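Long-range contact in archaemetzincin (Archaeoglobus fulgidus, PDB 4AXQ), which is a probable zinc metalloprotease of the metzincin type with one catalytic and one apparently structural zinc ion, its natural substrate being unknown: residues Ile58-Pro63 with Gly92-Leu97. Residues are numbered along the deposited sequence; the frame is centred on the assembly and turned at random. Where two conformers were deposited one is given.
Sequences ILRMLP and GARAVL
R94, at the start of strand 94-98, reaches across to the C-terminal end of helix 55-61 and gives its NH1 to the carbonyl of L62. The hydrogen bond is 3.0 Å from R94 NH1 to L62 O and nearly straight, with 162° at the hydrogen. The acceptor lies at the edge of the guanidinium, in its plane. R60 O is 3.2 Å from R94 NH1. A bend at chi3 (-74°) turns the guanidinium toward L62 O, while its NH2 forms a salt bridge with E89, outside both segments. This salt bridge probably eases the closeness of the two guanidinium groups, R60 NH1 being 3.8 Å from R94 NH2 and the planes standing 65° apart.

The rest of the arginine is packed as well. L59 CD2 lies over one face of the guanidinium and comes within 3.9 Å of R94 CB, and L62 CB rests against R94 CD at 3.8 Å.

The leucine methyls also pack on the strand backbone. L59, with CG anti to its N, extends its CD1 to the backbone of R94 and A95; L62 CD1 approaches A95 O at 3.4 Å. Beyond them the contact is apolar: I58 and V96 meet at about a right angle through their CG2 methyls, 3.8 Å apart.

R94 and V96 thus direct their side chains at helix 55-61, whereas that of A95 points away from it and touches E121, the inferred proton acceptor, on helix 107-125. Helix 55-61 therefore lies against the sheet face opposite helix 107-125. The mixed five-stranded sheet, with antiparallel edge strand 86-88 and the HExxH zinc-binding helix 107-125 packed on one face, is characteristic of the metzincin N-terminal subdomain.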
loop_
_atom_site.group_PDB
_atom_site.type_symbol
_atom_site.label_atom_id
_atom_site.label_comp_id
_atom_site.label_asym_id
_atom_site.label_seq_id
_atom_site.Cartn_x
_atom_site.Cartn_y
_atom_site.Cartn_z
ATOM N N ILE A 58 -5.524 -9.682 6.795
ATOM C CA ILE A 58 -6.317 -8.631 6.156
ATOM C C ILE A 58 -6.290 -8.804 4.641
ATOM O O ILE A 58 -7.321 -8.758 3.967
ATOM C CB ILE A 58 -5.804 -7.225 6.515
ATOM C CG1 ILE A 58 -5.968 -6.980 8.018
ATOM C CG2 ILE A 58 -6.543 -6.156 5.718
ATOM C CD1 ILE A 58 -5.219 -5.756 8.524
ATOM N N LEU A 59 -5.092 -9.000 4.101
ATOM C CA LEU A 59 -4.920 -9.141 2.673
ATOM C C LEU A 59 -5.814 -10.272 2.135
ATOM O O LEU A 59 -6.502 -10.129 1.105
ATOM C CB LEU A 59 -3.426 -9.408 2.396
ATOM C CG LEU A 59 -2.963 -9.510 0.954
ATOM C CD1 LEU A 59 -1.512 -9.167 0.857
ATOM C CD2 LEU A 59 -3.188 -10.908 0.460
ATOM N N ARG A 60 -5.821 -11.397 2.835
ATOM C CA ARG A 60 -6.504 -12.573 2.340
ATOM C C ARG A 60 -8.019 -12.498 2.499
ATOM O O ARG A 60 -8.726 -13.313 1.928
ATOM C CB ARG A 60 -5.890 -13.840 2.937
ATOM C CG ARG A 60 -4.484 -14.019 2.421
ATOM C CD ARG A 60 -3.832 -15.305 2.855
ATOM N NE ARG A 60 -4.639 -16.470 2.510
ATOM C CZ ARG A 60 -4.676 -17.058 1.317
ATOM N NH1 ARG A 60 -3.950 -16.608 0.300
ATOM N NH2 ARG A 60 -5.448 -18.122 1.144
ATOM N N MET A 61 -8.512 -11.498 3.226
ATOM C CA MET A 61 -9.947 -11.220 3.309
ATOM C C MET A 61 -10.463 -10.353 2.155
ATOM O O MET A 61 -11.675 -10.191 1.981
ATOM C CB MET A 61 -10.273 -10.511 4.625
ATOM C CG MET A 61 -10.047 -11.342 5.875
ATOM S SD MET A 61 -11.405 -12.475 6.217
ATOM C CE MET A 61 -10.854 -13.196 7.768
ATOM N N LEU A 62 -9.560 -9.738 1.394
ATOM C CA LEU A 62 -9.975 -8.906 0.278
ATOM C C LEU A 62 -10.367 -9.792 -0.886
ATOM O O LEU A 62 -9.866 -10.899 -1.010
ATOM C CB LEU A 62 -8.827 -8.008 -0.160
ATOM C CG LEU A 62 -8.372 -6.949 0.844
ATOM C CD1 LEU A 62 -7.059 -6.347 0.378
ATOM C CD2 LEU A 62 -9.423 -5.886 0.986
ATOM N N PRO A 63 -11.266 -9.306 -1.752
ATOM C CA PRO A 63 -11.533 -10.093 -2.956
ATOM C C PRO A 63 -10.316 -10.121 -3.878
ATOM O O PRO A 63 -9.604 -9.129 -4.028
ATOM C CB PRO A 63 -12.697 -9.346 -3.616
ATOM C CG PRO A 63 -12.586 -7.960 -3.131
ATOM C CD PRO A 63 -12.026 -8.045 -1.735
ATOM N N GLY A 92 0.300 -11.107 -7.846
ATOM C CA GLY A 92 -1.057 -11.569 -7.598
ATOM C C GLY A 92 -2.133 -10.501 -7.804
ATOM O O GLY A 92 -2.182 -9.856 -8.855
ATOM N N ALA A 93 -3.009 -10.321 -6.816
ATOM C CA ALA A 93 -4.128 -9.401 -6.958
ATOM C C ALA A 93 -4.295 -8.415 -5.821
ATOM O O ALA A 93 -4.897 -7.381 -6.046
ATOM C CB ALA A 93 -5.425 -10.177 -7.131
ATOM N N ARG A 94 -3.805 -8.742 -4.621
ATOM C CA ARG A 94 -4.175 -8.024 -3.402
ATOM C C ARG A 94 -2.974 -7.469 -2.645
ATOM O O ARG A 94 -1.888 -8.038 -2.659
ATOM C CB ARG A 94 -4.956 -8.960 -2.475
ATOM C CG ARG A 94 -6.231 -9.500 -3.095
ATOM C CD ARG A 94 -6.865 -10.543 -2.213
ATOM N NE ARG A 94 -6.135 -11.804 -2.251
ATOM C CZ ARG A 94 -6.553 -12.926 -1.679
ATOM N NH1 ARG A 94 -7.716 -12.963 -1.046
ATOM N NH2 ARG A 94 -5.810 -14.023 -1.747
ATOM N N ALA A 95 -3.197 -6.347 -1.973
ATOM C CA ALA A 95 -2.218 -5.771 -1.077
ATOM C C ALA A 95 -2.938 -5.027 0.031
ATOM O O ALA A 95 -4.108 -4.672 -0.089
ATOM C CB ALA A 95 -1.284 -4.821 -1.821
ATOM N N VAL A 96 -2.174 -4.725 1.066
ATOM C CA VAL A 96 -2.657 -3.916 2.169
ATOM C C VAL A 96 -1.592 -2.915 2.576
ATOM O O VAL A 96 -0.388 -3.202 2.499
ATOM C CB VAL A 96 -3.099 -4.782 3.387
ATOM C CG1 VAL A 96 -1.928 -5.535 3.987
ATOM C CG2 VAL A 96 -3.788 -3.944 4.451
ATOM N N LEU A 97 -2.062 -1.732 2.952
ATOM C CA LEU A 97 -1.243 -0.653 3.479
ATOM C C LEU A 97 -1.845 -0.214 4.812
ATOM O O LEU A 97 -3.050 -0.066 4.918
ATOM C CB LEU A 97 -1.288 0.534 2.482
ATOM C CG LEU A 97 -0.857 1.921 2.895
ATOM C CD1 LEU A 97 0.641 1.845 3.080
ATOM C CD2 LEU A 97 -1.213 2.942 1.812
#